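Local coordinates for CRISPR-associated protein CasA/Cse1 (Thermus thermophilus, PDB 4AN8) that serves as a subunit of the type I-E CRISPR Cascade ribonucleoprotein complex, which probably takes part in defence against viruses and plasmids by recognising foreign DNA, at residues L13-I19 / E29-A35; P71-E75 / P209-E213; A374-K380 / V448-L454; A440-F444 / W457-L461. All blocks are in the same frame, centred on the assembly; numbering follows the deposited sequence.

Contact 1: L13-I19 / E29-A35; sequences LIDEPWI and EVGIGEA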
loop_
_atom_site.group_PDB
_atom_site.type_symbol
_atom_site.label_atom_id
_atom_site.label_comp_id
_atom_site.label_asym_id
_atom_site.label_seq_id
_atom_site.Cartn_x
_atom_site.Cartn_y
_atom_site.Cartn_z
ATOM N N LEU A 13 12.371 10.724 18.194
ATOM C CA LEU A 13 11.594 9.597 17.706
ATOM C C LEU A 13 12.249 8.256 17.993
ATOM O O LEU A 13 11.636 7.202 17.806
ATOM C CB LEU A 13 11.303 9.753 16.218
ATOM C CG LEU A 13 10.526 11.032 15.881
ATOM C CD1 LEU A 13 10.534 11.232 14.382
ATOM C CD2 LEU A 13 9.103 10.966 16.431
ATOM N N ILE A 14 13.496 8.278 18.438
ATOM C CA ILE A 14 14.156 7.023 18.785
ATOM C C ILE A 14 13.732 6.536 20.163
ATOM O O ILE A 14 13.674 5.333 20.395
ATOM C CB ILE A 14 15.678 7.141 18.770
ATOM C CG1 ILE A 14 16.144 7.314 17.326
ATOM C CG2 ILE A 14 16.307 5.908 19.445
ATOM C CD1 ILE A 14 17.528 7.881 17.170
ATOM N N ASP A 15 13.397 7.463 21.057
ATOM C CA ASP A 15 13.150 7.107 22.448
ATOM C C ASP A 15 11.716 7.308 22.936
ATOM O O ASP A 15 11.294 6.688 23.913
ATOM C CB ASP A 15 14.119 7.863 23.353
ATOM C CG ASP A 15 15.558 7.622 22.979
ATOM O OD1 ASP A 15 15.996 6.453 22.990
ATOM O OD2 ASP A 15 16.259 8.598 22.667
ATOM N N GLU A 16 10.959 8.158 22.265
ATOM C CA GLU A 16 9.622 8.478 22.755
ATOM C C GLU A 16 8.537 7.571 22.173
ATOM O O GLU A 16 8.669 7.032 21.071
ATOM C CB GLU A 16 9.287 9.949 22.486
ATOM C CG GLU A 16 10.303 10.924 23.050
ATOM C CD GLU A 16 10.254 11.033 24.570
ATOM O OE1 GLU A 16 9.258 10.593 25.187
ATOM O OE2 GLU A 16 11.217 11.573 25.150
ATOM N N PRO A 17 7.453 7.391 22.922
ATOM C CA PRO A 17 6.393 6.514 22.414
ATOM C C PRO A 17 5.577 7.185 21.319
ATOM O O PRO A 17 4.952 8.187 21.588
ATOM C CB PRO A 17 5.522 6.251 23.657
ATOM C CG PRO A 17 5.905 7.324 24.672
ATOM C CD PRO A 17 7.313 7.722 24.355
ATOM N N TRP A 18 5.587 6.658 20.102
ATOM C CA TRP A 18 4.781 7.248 19.030
ATOM C C TRP A 18 4.349 6.211 18.004
ATOM O O TRP A 18 3.469 6.475 17.197
ATOM C CB TRP A 18 5.526 8.412 18.344
ATOM C CG TRP A 18 6.747 8.010 17.598
ATOM C CD1 TRP A 18 7.940 7.625 18.128
ATOM C CD2 TRP A 18 6.904 7.973 16.170
ATOM N NE1 TRP A 18 8.828 7.323 17.117
ATOM C CE2 TRP A 18 8.214 7.537 15.907
ATOM C CE3 TRP A 18 6.054 8.261 15.088
ATOM C CZ2 TRP A 18 8.699 7.386 14.611
ATOM C CZ3 TRP A 18 6.535 8.112 13.803
ATOM C CH2 TRP A 18 7.841 7.674 13.572
ATOM N N ILE A 19 4.973 5.033 18.046
ATOM C CA ILE A 19 4.671 3.942 17.122
ATOM C C ILE A 19 3.692 2.968 17.794
ATOM O O ILE A 19 4.037 2.297 18.777
ATOM C CB ILE A 19 5.963 3.182 16.719
ATOM C CG1 ILE A 19 6.995 4.137 16.109
ATOM C CG2 ILE A 19 5.663 2.035 15.754
ATOM C CD1 ILE A 19 8.338 3.491 15.865
ATOM N N GLU A 29 2.610 2.308 22.744
ATOM C CA GLU A 29 3.409 3.090 21.818
ATOM C C GLU A 29 4.866 3.052 22.235
ATOM O O GLU A 29 5.198 3.168 23.423
ATOM C CB GLU A 29 2.858 4.518 21.656
ATOM C CG GLU A 29 1.478 4.542 20.980
ATOM C CD GLU A 29 0.955 5.948 20.664
ATOM O OE1 GLU A 29 1.680 6.933 20.899
ATOM O OE2 GLU A 29 -0.189 6.074 20.174
ATOM N N VAL A 30 5.721 2.848 21.239
ATOM C CA VAL A 30 7.142 2.715 21.433
ATOM C C VAL A 30 7.887 3.644 20.466
ATOM O O VAL A 30 7.287 4.212 19.530
ATOM C CB VAL A 30 7.573 1.250 21.173
ATOM C CG1 VAL A 30 6.805 0.302 22.116
ATOM C CG2 VAL A 30 7.358 0.867 19.698
ATOM N N GLY A 31 9.178 3.815 20.711
ATOM C CA GLY A 31 10.026 4.591 19.833
ATOM C C GLY A 31 10.724 3.639 18.887
ATOM O O GLY A 31 10.541 2.415 18.981
ATOM N N ILE A 32 11.515 4.192 17.973
ATOM C CA ILE A 32 12.186 3.398 16.958
ATOM C C ILE A 32 13.140 2.379 17.575
ATOM O O ILE A 32 13.201 1.243 17.120
ATOM C CB ILE A 32 12.941 4.310 15.978
ATOM C CG1 ILE A 32 11.942 5.100 15.118
ATOM C CG2 ILE A 32 13.905 3.507 15.093
ATOM C CD1 ILE A 32 12.577 6.250 14.353
ATOM N N GLY A 33 13.886 2.772 18.612
ATOM C CA GLY A 33 14.821 1.856 19.239
ATOM C C GLY A 33 14.181 0.555 19.723
ATOM O O GLY A 33 14.605 -0.543 19.360
ATOM N N GLU A 34 13.152 0.681 20.547
ATOM C CA GLU A 34 12.435 -0.472 21.059
ATOM C C GLU A 34 11.728 -1.265 19.954
ATOM O O GLU A 34 11.681 -2.493 19.994
ATOM C CB GLU A 34 11.417 -0.036 22.109
ATOM C CG GLU A 34 10.687 -1.193 22.753
ATOM C CD GLU A 34 9.808 -0.774 23.918
ATOM O OE1 GLU A 34 9.832 0.417 24.315
ATOM O OE2 GLU A 34 9.085 -1.647 24.448
ATOM N N ALA A 35 11.157 -0.568 18.982
ATOM C CA ALA A 35 10.477 -1.239 17.896
ATOM C C ALA A 35 11.430 -2.202 17.189
ATOM O O ALA A 35 11.033 -3.285 16.808
ATOM C CB ALA A 35 9.906 -0.222 16.906
HETATM O O HOH W 1 12.653 3.296 21.945
#
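Five backbone hydrogen bonds join the two segments, and three of them build a classic beta bulge. Trp18 N and Ile19 N both donate to Val30 O, at 3.0 and 2.9 Å. Val30 N returns a bond to Ile19 O at 3.0 Å, so Ile19 and Val30 form an antiparallel hydrogen-bonded pair. The bulge lies where strands 19-23 and 26-30 meet. Beyond it, the loop 13-17 folds over the start of helix 32-37. Ile32 N donates to Leu13 O at 3.0 Å and Gly33 N to Ile14 O at 3.1 Å, so the loop carbonyls accept from amides of the first turn. A water links Ile14 O to Glu34 N. Within its own segment, Trp18 NE1 donates back across the loop to Leu13 O at 2.9 Å, the same carbonyl that accepts from Ile32 N. Asp15 turns outward to a salt bridge with Arg99. The apolar layer is centred on Ile32. Its CG1 lies 4.0 Å from Ile19 CD1 and 4.0 Å from Trp18 CZ2, at the edge of the indole. Trp18 also touches Leu56 and Leu59 of helix 50-67 and Ala155 and Leu162 of helix 154-167. Gly31, the N-cap residue, has no space for a side chain: an ideal CB would fall 2.7 Å from Ile14 O and 2.9 Å from Glu16 O.

Contact 2: P71-E75 / P209-E213; sequences PRCPE and PYTPE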
loop_
_atom_site.group_PDB
_atom_site.type_symbol
_atom_site.label_atom_id
_atom_site.label_comp_id
_atom_site.label_asym_id
_atom_site.label_seq_id
_atom_site.Cartn_x
_atom_site.Cartn_y
_atom_site.Cartn_z
ATOM N N PRO A 71 20.279 -6.268 4.379
ATOM C CA PRO A 71 21.047 -7.517 4.286
ATOM C C PRO A 71 21.572 -7.688 2.880
ATOM O O PRO A 71 20.841 -7.400 1.939
ATOM C CB PRO A 71 19.997 -8.592 4.576
ATOM C CG PRO A 71 18.711 -7.985 4.142
ATOM C CD PRO A 71 18.833 -6.529 4.512
ATOM N N ARG A 72 22.822 -8.118 2.736
ATOM C CA ARG A 72 23.396 -8.351 1.419
ATOM C C ARG A 72 22.845 -9.620 0.802
ATOM O O ARG A 72 22.850 -9.781 -0.405
ATOM C CB ARG A 72 24.922 -8.470 1.495
ATOM C CG ARG A 72 25.617 -7.274 2.102
ATOM C CD ARG A 72 25.429 -6.010 1.275
ATOM N NE ARG A 72 26.084 -4.883 1.934
ATOM C CZ ARG A 72 27.292 -4.420 1.614
ATOM N NH1 ARG A 72 27.970 -4.966 0.614
ATOM N NH2 ARG A 72 27.814 -3.397 2.285
ATOM N N CYS A 73 22.392 -10.540 1.635
ATOM C CA CYS A 73 21.968 -11.846 1.138
ATOM C C CYS A 73 20.728 -12.292 1.861
ATOM O O CYS A 73 20.571 -11.957 3.021
ATOM C CB CYS A 73 23.060 -12.881 1.389
ATOM S SG CYS A 73 24.518 -12.573 0.427
ATOM N N PRO A 74 19.863 -13.070 1.187
ATOM C CA PRO A 74 18.688 -13.611 1.872
ATOM C C PRO A 74 19.125 -14.496 3.031
ATOM O O PRO A 74 18.427 -14.533 4.044
ATOM C CB PRO A 74 17.976 -14.436 0.793
ATOM C CG PRO A 74 18.577 -14.010 -0.521
ATOM C CD PRO A 74 19.953 -13.497 -0.224
ATOM N N GLU A 75 20.265 -15.176 2.904
ATOM C CA GLU A 75 20.800 -16.003 3.992
ATOM C C GLU A 75 20.921 -15.231 5.316
ATOM O O GLU A 75 20.600 -15.760 6.390
ATOM C CB GLU A 75 22.157 -16.603 3.608
ATOM C CG GLU A 75 22.091 -17.776 2.626
ATOM C CD GLU A 75 21.728 -17.368 1.202
ATOM O OE1 GLU A 75 21.892 -16.180 0.841
ATOM O OE2 GLU A 75 21.281 -18.249 0.435
ATOM N N PRO A 209 17.218 -7.792 -0.188
ATOM C CA PRO A 209 18.680 -7.640 -0.252
ATOM C C PRO A 209 19.047 -6.265 -0.727
ATOM O O PRO A 209 18.486 -5.768 -1.708
ATOM C CB PRO A 209 19.110 -8.716 -1.256
ATOM C CG PRO A 209 18.106 -9.868 -0.934
ATOM C CD PRO A 209 16.784 -9.155 -0.565
ATOM N N TYR A 210 19.970 -5.646 -0.003
ATOM C CA TYR A 210 20.277 -4.243 -0.185
ATOM C C TYR A 210 21.775 -4.028 -0.120
ATOM O O TYR A 210 22.451 -4.686 0.665
ATOM C CB TYR A 210 19.635 -3.466 0.952
ATOM C CG TYR A 210 19.990 -1.989 1.035
ATOM C CD1 TYR A 210 19.402 -1.069 0.180
ATOM C CD2 TYR A 210 20.874 -1.516 2.009
ATOM C CE1 TYR A 210 19.702 0.275 0.255
ATOM C CE2 TYR A 210 21.178 -0.168 2.103
ATOM C CZ TYR A 210 20.585 0.725 1.223
ATOM O OH TYR A 210 20.865 2.068 1.297
ATOM N N THR A 211 22.272 -3.122 -0.959
ATOM C CA THR A 211 23.598 -2.528 -0.803
ATOM C C THR A 211 23.468 -1.009 -0.669
ATOM O O THR A 211 22.664 -0.399 -1.365
ATOM C CB THR A 211 24.523 -2.865 -1.987
ATOM O OG1 THR A 211 23.785 -2.755 -3.208
ATOM C CG2 THR A 211 25.039 -4.274 -1.866
ATOM N N PRO A 212 24.242 -0.399 0.242
ATOM C CA PRO A 212 24.097 1.027 0.576
ATOM C C PRO A 212 24.566 2.020 -0.483
ATOM O O PRO A 212 24.232 3.210 -0.377
ATOM C CB PRO A 212 24.951 1.193 1.845
ATOM C CG PRO A 212 25.857 0.054 1.860
ATOM C CD PRO A 212 25.160 -1.088 1.160
ATOM N N GLU A 213 25.310 1.564 -1.483
ATOM C CA GLU A 213 25.950 2.503 -2.404
ATOM C C GLU A 213 24.970 3.462 -3.113
ATOM O O GLU A 213 23.983 3.026 -3.703
ATOM C CB GLU A 213 26.810 1.750 -3.426
ATOM C CG GLU A 213 28.123 1.195 -2.862
ATOM C CD GLU A 213 27.939 -0.052 -2.002
ATOM O OE1 GLU A 213 26.866 -0.686 -2.088
ATOM O OE2 GLU A 213 28.873 -0.399 -1.245
#
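Both segments are proline-rich, and only a short run of backbone meets. Residues 209-211 are extended. The 71-75 segment enters through a cis peptide bond before Pro71, turns at Arg72 and leads into helix 74-83. The nearest CA atoms of the two segments are those of Arg72 and Pro209, 5.1 Å apart. A single hydrogen bond links them, Tyr210 N to Pro71 O, at 2.8 Å and 160°. The same carbonyl also takes a CA-H...O contact, with Pro209 CA 3.1 Å from Pro71 O. Arg72 lies along the extended segment. Its CD is 3.3 Å from Tyr210 O and 3.6 Å from Thr211 CG2, and its guanidinium has Pro212 CD over one face, with NH2 at 3.7 Å from that carbon. The charged group is held in part by Arg72 NE bonding to Ser69 O. Next to the turn, Pro74 CD touches Pro209 CG at 4.1 Å. The Tyr210 ring leads away from this contact. It stacks with His65, and its OH bonds to Asp215 and Arg66. The chemistry sets a limit on the pairing. Pro71, Pro209 and Pro212 have no amide hydrogen, so none of them can donate a backbone bond here. What joins the two segments is one short backbone bond, backed by contacts of proline rings and of the Arg72 side chain, its guanidinium included.

Contact 3: A374-K380 / V448-L454; sequences AEENLEK and VEEEASL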
loop_
_atom_site.group_PDB
_atom_site.type_symbol
_atom_site.label_atom_id
_atom_site.label_comp_id
_atom_site.label_asym_id
_atom_site.label_seq_id
_atom_site.Cartn_x
_atom_site.Cartn_y
_atom_site.Cartn_z
ATOM N N ALA A 374 1.842 -22.698 -10.229
ATOM C CA ALA A 374 1.006 -21.732 -9.528
ATOM C C ALA A 374 0.710 -20.518 -10.412
ATOM O O ALA A 374 -0.427 -20.072 -10.487
ATOM C CB ALA A 374 1.654 -21.311 -8.215
ATOM N N GLU A 375 1.719 -19.989 -11.095
ATOM C CA GLU A 375 1.487 -18.813 -11.932
ATOM C C GLU A 375 0.494 -19.164 -13.032
ATOM O O GLU A 375 -0.379 -18.368 -13.373
ATOM C CB GLU A 375 2.792 -18.246 -12.497
ATOM C CG GLU A 375 3.668 -17.609 -11.411
ATOM C CD GLU A 375 4.916 -16.913 -11.933
ATOM O OE1 GLU A 375 5.010 -16.626 -13.147
ATOM O OE2 GLU A 375 5.810 -16.639 -11.115
ATOM N N GLU A 376 0.625 -20.377 -13.563
ATOM C CA GLU A 376 -0.252 -20.872 -14.612
ATOM C C GLU A 376 -1.678 -20.958 -14.093
ATOM O O GLU A 376 -2.612 -20.481 -14.740
ATOM C CB GLU A 376 0.228 -22.246 -15.091
ATOM C CG GLU A 376 -0.838 -23.117 -15.739
ATOM C CD GLU A 376 -0.374 -24.554 -15.938
ATOM O OE1 GLU A 376 0.806 -24.763 -16.299
ATOM O OE2 GLU A 376 -1.188 -25.478 -15.726
ATOM N N ASN A 377 -1.839 -21.554 -12.918
ATOM C CA ASN A 377 -3.155 -21.642 -12.291
ATOM C C ASN A 377 -3.789 -20.271 -12.054
ATOM O O ASN A 377 -4.986 -20.082 -12.292
ATOM C CB ASN A 377 -3.095 -22.427 -10.985
ATOM C CG ASN A 377 -2.887 -23.894 -11.213
ATOM O OD1 ASN A 377 -3.236 -24.416 -12.272
ATOM N ND2 ASN A 377 -2.300 -24.577 -10.235
ATOM N N LEU A 378 -2.985 -19.323 -11.586
ATOM C CA LEU A 378 -3.480 -17.983 -11.296
ATOM C C LEU A 378 -3.938 -17.316 -12.586
ATOM O O LEU A 378 -5.001 -16.706 -12.632
ATOM C CB LEU A 378 -2.396 -17.146 -10.609
ATOM C CG LEU A 378 -2.790 -15.753 -10.115
ATOM C CD1 LEU A 378 -4.025 -15.810 -9.189
ATOM C CD2 LEU A 378 -1.605 -15.101 -9.395
ATOM N N GLU A 379 -3.139 -17.455 -13.638
ATOM C CA GLU A 379 -3.488 -16.913 -14.944
ATOM C C GLU A 379 -4.853 -17.451 -15.420
ATOM O O GLU A 379 -5.723 -16.689 -15.836
ATOM C CB GLU A 379 -2.384 -17.253 -15.951
ATOM C CG GLU A 379 -2.372 -16.411 -17.217
ATOM C CD GLU A 379 -1.116 -16.638 -18.065
ATOM O OE1 GLU A 379 -0.168 -17.292 -17.575
ATOM O OE2 GLU A 379 -1.075 -16.162 -19.221
ATOM N N LYS A 380 -5.039 -18.764 -15.356
ATOM C CA LYS A 380 -6.305 -19.372 -15.776
ATOM C C LYS A 380 -7.472 -18.910 -14.902
ATOM O O LYS A 380 -8.518 -18.531 -15.406
ATOM C CB LYS A 380 -6.228 -20.910 -15.718
ATOM C CG LYS A 380 -5.299 -21.571 -16.735
ATOM C CD LYS A 380 -5.341 -23.098 -16.587
ATOM C CE LYS A 380 -4.253 -23.802 -17.398
ATOM N NZ LYS A 380 -4.325 -23.484 -18.852
ATOM N N VAL A 448 -3.177 -22.008 -4.666
ATOM C CA VAL A 448 -2.866 -21.766 -6.066
ATOM C C VAL A 448 -1.862 -22.773 -6.649
ATOM O O VAL A 448 -1.807 -22.967 -7.860
ATOM C CB VAL A 448 -2.406 -20.285 -6.310
ATOM C CG1 VAL A 448 -0.949 -20.086 -5.906
ATOM C CG2 VAL A 448 -2.648 -19.879 -7.766
ATOM N N GLU A 449 -1.071 -23.409 -5.790
ATOM C CA GLU A 449 -0.063 -24.363 -6.251
ATOM C C GLU A 449 -0.694 -25.668 -6.756
ATOM O O GLU A 449 -0.306 -26.194 -7.793
ATOM C CB GLU A 449 0.946 -24.671 -5.140
ATOM C CG GLU A 449 1.689 -23.460 -4.609
ATOM C CD GLU A 449 1.076 -22.875 -3.325
ATOM O OE1 GLU A 449 -0.153 -23.057 -3.099
ATOM O OE2 GLU A 449 1.839 -22.240 -2.544
ATOM N N GLU A 450 -1.662 -26.182 -6.002
ATOM C CA GLU A 450 -2.362 -27.420 -6.326
ATOM C C GLU A 450 -3.153 -27.344 -7.622
ATOM O O GLU A 450 -3.837 -26.354 -7.876
ATOM C CB GLU A 450 -3.318 -27.772 -5.187
ATOM C CG GLU A 450 -2.630 -27.874 -3.851
ATOM C CD GLU A 450 -3.570 -27.670 -2.685
ATOM O OE1 GLU A 450 -4.708 -28.190 -2.727
ATOM O OE2 GLU A 450 -3.165 -26.980 -1.724
ATOM N N GLU A 451 -3.068 -28.403 -8.428
ATOM C CA GLU A 451 -3.858 -28.533 -9.656
ATOM C C GLU A 451 -5.356 -28.507 -9.361
ATOM O O GLU A 451 -6.136 -27.900 -10.095
ATOM C CB GLU A 451 -3.516 -29.839 -10.370
ATOM C CG GLU A 451 -2.046 -30.029 -10.680
ATOM C CD GLU A 451 -1.764 -31.397 -11.267
ATOM O OE1 GLU A 451 -2.559 -32.327 -11.009
ATOM O OE2 GLU A 451 -0.756 -31.543 -11.991
ATOM N N ALA A 452 -5.745 -29.176 -8.281
ATOM C CA ALA A 452 -7.135 -29.251 -7.851
ATOM C C ALA A 452 -7.820 -27.881 -7.753
ATOM O O ALA A 452 -9.049 -27.786 -7.785
ATOM C CB ALA A 452 -7.213 -29.960 -6.494
ATOM N N SER A 453 -7.024 -26.829 -7.616
ATOM C CA SER A 453 -7.551 -25.525 -7.204
ATOM C C SER A 453 -8.432 -24.844 -8.256
ATOM O O SER A 453 -9.358 -24.129 -7.906
ATOM C CB SER A 453 -6.411 -24.590 -6.781
ATOM O OG SER A 453 -5.593 -24.267 -7.892
ATOM N N LEU A 454 -8.142 -25.058 -9.535
ATOM C CA LEU A 454 -8.974 -24.489 -10.596
ATOM C C LEU A 454 -10.411 -24.941 -10.442
ATOM O O LEU A 454 -11.348 -24.163 -10.661
ATOM C CB LEU A 454 -8.485 -24.906 -11.979
ATOM C CG LEU A 454 -7.455 -24.030 -12.682
ATOM C CD1 LEU A 454 -7.612 -22.550 -12.302
ATOM C CD2 LEU A 454 -6.053 -24.548 -12.388
#
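Asn377 is the polar centre of this contact. With chi1 at m (-72°) its amide reaches out of helix 372-403, and ND2 donates to Val448 O at 2.9 Å and 168°. This occupies a carbonyl in the loop that leads to helix 453-476. Ala374 meets the same oxygen through a CA-H...O contact, Ala374 CA to Val448 O at 3.5 Å. Val448 takes the p rotamer (79°), which spreads its methyls over the helix. CG1 lies 3.7 Å from Ala374 CB, and CG2 lies 4.0 Å from Leu378 CB. Leu454 also faces the helix, with CD1 4.0 Å from Lys380 CB, but its chi2 of -31° is off-rotamer. Ser453 is in p, so its OG donates back to Glu450 O at 2.7 Å. That bond reinforces the type I turn from Glu450 to Ser453. Glu449 points away from helix 372-403, and its carboxylate bonds to Gly368 and Ser367. The contact therefore packs the connection between helices 429-446 and 453-476 against the early turns of helix 372-403. Helix 429-446 borders it, with Phe441 and Phe445 on Leu378 and Phe444 on Ser453.

Contact 4: A440-F444 / W457-L461; sequences AFPRF and WREAL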
loop_
_atom_site.group_PDB
_atom_site.type_symbol
_atom_site.label_atom_id
_atom_site.label_comp_id
_atom_site.label_asym_id
_atom_site.label_seq_id
_atom_site.Cartn_x
_atom_site.Cartn_y
_atom_site.Cartn_z
ATOM N N ALA A 440 -14.442 -15.443 -2.178
ATOM C CA ALA A 440 -13.942 -16.744 -2.601
ATOM C C ALA A 440 -12.453 -16.711 -2.933
ATOM O O ALA A 440 -11.766 -17.734 -2.826
ATOM C CB ALA A 440 -14.734 -17.260 -3.803
ATOM N N PHE A 441 -11.950 -15.553 -3.352
ATOM C CA PHE A 441 -10.564 -15.504 -3.816
ATOM C C PHE A 441 -9.493 -16.009 -2.840
ATOM O O PHE A 441 -8.612 -16.763 -3.253
ATOM C CB PHE A 441 -10.157 -14.136 -4.374
ATOM C CG PHE A 441 -8.781 -14.148 -4.984
ATOM C CD1 PHE A 441 -8.560 -14.775 -6.195
ATOM C CD2 PHE A 441 -7.700 -13.590 -4.311
ATOM C CE1 PHE A 441 -7.291 -14.818 -6.749
ATOM C CE2 PHE A 441 -6.429 -13.626 -4.862
ATOM C CZ PHE A 441 -6.228 -14.235 -6.086
ATOM N N PRO A 442 -9.547 -15.586 -1.564
ATOM C CA PRO A 442 -8.538 -16.028 -0.583
ATOM C C PRO A 442 -8.420 -17.539 -0.464
ATOM O O PRO A 442 -7.303 -18.032 -0.297
ATOM C CB PRO A 442 -9.042 -15.456 0.741
ATOM C CG PRO A 442 -9.825 -14.232 0.333
ATOM C CD PRO A 442 -10.411 -14.514 -1.033
ATOM N N ARG A 443 -9.545 -18.252 -0.527
ATOM C CA ARG A 443 -9.555 -19.715 -0.399
ATOM C C ARG A 443 -8.842 -20.329 -1.585
ATOM O O ARG A 443 -7.966 -21.166 -1.429
ATOM C CB ARG A 443 -10.984 -20.254 -0.338
ATOM C CG ARG A 443 -11.924 -19.491 0.572
ATOM C CD ARG A 443 -13.216 -20.277 0.772
ATOM N NE ARG A 443 -13.627 -20.963 -0.456
ATOM C CZ ARG A 443 -14.674 -20.615 -1.199
ATOM N NH1 ARG A 443 -15.437 -19.590 -0.835
ATOM N NH2 ARG A 443 -14.964 -21.298 -2.303
ATOM N N PHE A 444 -9.214 -19.897 -2.782
ATOM C CA PHE A 444 -8.502 -20.332 -3.976
ATOM C C PHE A 444 -7.015 -19.945 -3.897
ATOM O O PHE A 444 -6.136 -20.778 -4.118
ATOM C CB PHE A 444 -9.124 -19.718 -5.225
ATOM C CG PHE A 444 -8.232 -19.795 -6.427
ATOM C CD1 PHE A 444 -8.178 -20.959 -7.194
ATOM C CD2 PHE A 444 -7.417 -18.729 -6.769
ATOM C CE1 PHE A 444 -7.336 -21.043 -8.293
ATOM C CE2 PHE A 444 -6.579 -18.801 -7.852
ATOM C CZ PHE A 444 -6.522 -19.959 -8.615
ATOM N N TRP A 457 -12.263 -23.132 -7.965
ATOM C CA TRP A 457 -12.525 -21.788 -8.447
ATOM C C TRP A 457 -13.756 -21.809 -9.341
ATOM O O TRP A 457 -14.643 -20.952 -9.219
ATOM C CB TRP A 457 -11.309 -21.269 -9.209
ATOM C CG TRP A 457 -11.402 -19.843 -9.644
ATOM C CD1 TRP A 457 -11.309 -19.381 -10.914
ATOM C CD2 TRP A 457 -11.576 -18.687 -8.802
ATOM N NE1 TRP A 457 -11.419 -18.015 -10.929
ATOM C CE2 TRP A 457 -11.590 -17.562 -9.648
ATOM C CE3 TRP A 457 -11.736 -18.501 -7.422
ATOM C CZ2 TRP A 457 -11.746 -16.260 -9.165
ATOM C CZ3 TRP A 457 -11.911 -17.214 -6.938
ATOM C CH2 TRP A 457 -11.911 -16.106 -7.811
ATOM N N ARG A 458 -13.806 -22.797 -10.232
ATOM C CA ARG A 458 -14.930 -22.936 -11.157
ATOM C C ARG A 458 -16.229 -23.099 -10.387
ATOM O O ARG A 458 -17.251 -22.518 -10.752
ATOM C CB ARG A 458 -14.736 -24.109 -12.112
ATOM C CG ARG A 458 -15.791 -24.154 -13.207
ATOM C CD ARG A 458 -15.435 -25.164 -14.281
ATOM N NE ARG A 458 -13.992 -25.242 -14.477
ATOM C CZ ARG A 458 -13.242 -26.260 -14.071
ATOM N NH1 ARG A 458 -13.806 -27.297 -13.461
ATOM N NH2 ARG A 458 -11.931 -26.249 -14.283
ATOM N N GLU A 459 -16.179 -23.861 -9.304
ATOM C CA GLU A 459 -17.334 -23.968 -8.426
ATOM C C GLU A 459 -17.715 -22.600 -7.860
ATOM O O GLU A 459 -18.898 -22.235 -7.820
ATOM C CB GLU A 459 -17.063 -24.952 -7.287
ATOM C CG GLU A 459 -16.595 -26.325 -7.751
ATOM C CD GLU A 459 -17.527 -26.958 -8.772
ATOM O OE1 GLU A 459 -18.722 -26.589 -8.810
ATOM O OE2 GLU A 459 -17.060 -27.825 -9.546
ATOM N N ALA A 460 -16.715 -21.838 -7.425
ATOM C CA ALA A 460 -16.989 -20.526 -6.845
ATOM C C ALA A 460 -17.527 -19.576 -7.904
ATOM O O ALA A 460 -18.425 -18.794 -7.632
ATOM C CB ALA A 460 -15.742 -19.955 -6.176
ATOM N N LEU A 461 -16.982 -19.650 -9.114
ATOM C CA LEU A 461 -17.498 -18.848 -10.225
ATOM C C LEU A 461 -18.983 -19.143 -10.477
ATOM O O LEU A 461 -19.797 -18.231 -10.660
ATOM C CB LEU A 461 -16.691 -19.095 -11.502
ATOM C CG LEU A 461 -15.253 -18.573 -11.516
ATOM C CD1 LEU A 461 -14.575 -18.859 -12.843
ATOM C CD2 LEU A 461 -15.244 -17.092 -11.234
#
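The indole of Trp457 is the bump, and it fills a hollow on helix 429-446 lined by Ala440, Phe441 and Phe444. Its six-membered ring enters deepest: CZ3 lies 3.8 Å from Phe441 CA, and CE3 lies 3.6 Å from Phe444 CB. Phe441 turns its ring edge toward the indole face in an offset edge-to-face pair, with centroids 6.0 Å apart and planes at 82°. Phe444 meets the five-membered ring obliquely, with centroids 4.9 Å apart. One turn further along, the surfaces flatten, and Ala440 CB touches Ala460 CB at 3.7 Å. The end of Arg443 borders this spot, with NH2 4.2 Å from Ala460 CB. No hydrogen bond crosses the interface; Trp457 NE1 bonds instead to Ala381 O of helix 372-403. The axes of the segments 440-444 and 457-461 approach to 10.3 Å, with 172° between their N-to-C directions. Such an antiparallel helix pair, with an aromatic cluster between its members, is consistent with the C-terminal helical bundle of the Cse1 family.

Overall arrangement
The four contacts fall into two regions of the chain. Contacts 3 and 4 are neighbours, with centres 11 Å apart, and both use helix 453-476. They touch directly: Ser453 O lies 3.5 Å from Phe444 CD1, and Leu378 CD1 lies 4.1 Å from Phe441 CZ. Their segments alternate along the sequence, and together the two contacts involve helices 372-403, 429-446 and 453-476. Contact 1 lies on the opposite side of the chain's centre, 43 Å from contact 3 between centres. Contact 2 is 25 Å from contact 1 by centres, with nearest atoms about 15 Å apart. It stays about 17 Å from contact 3 at the nearest atoms.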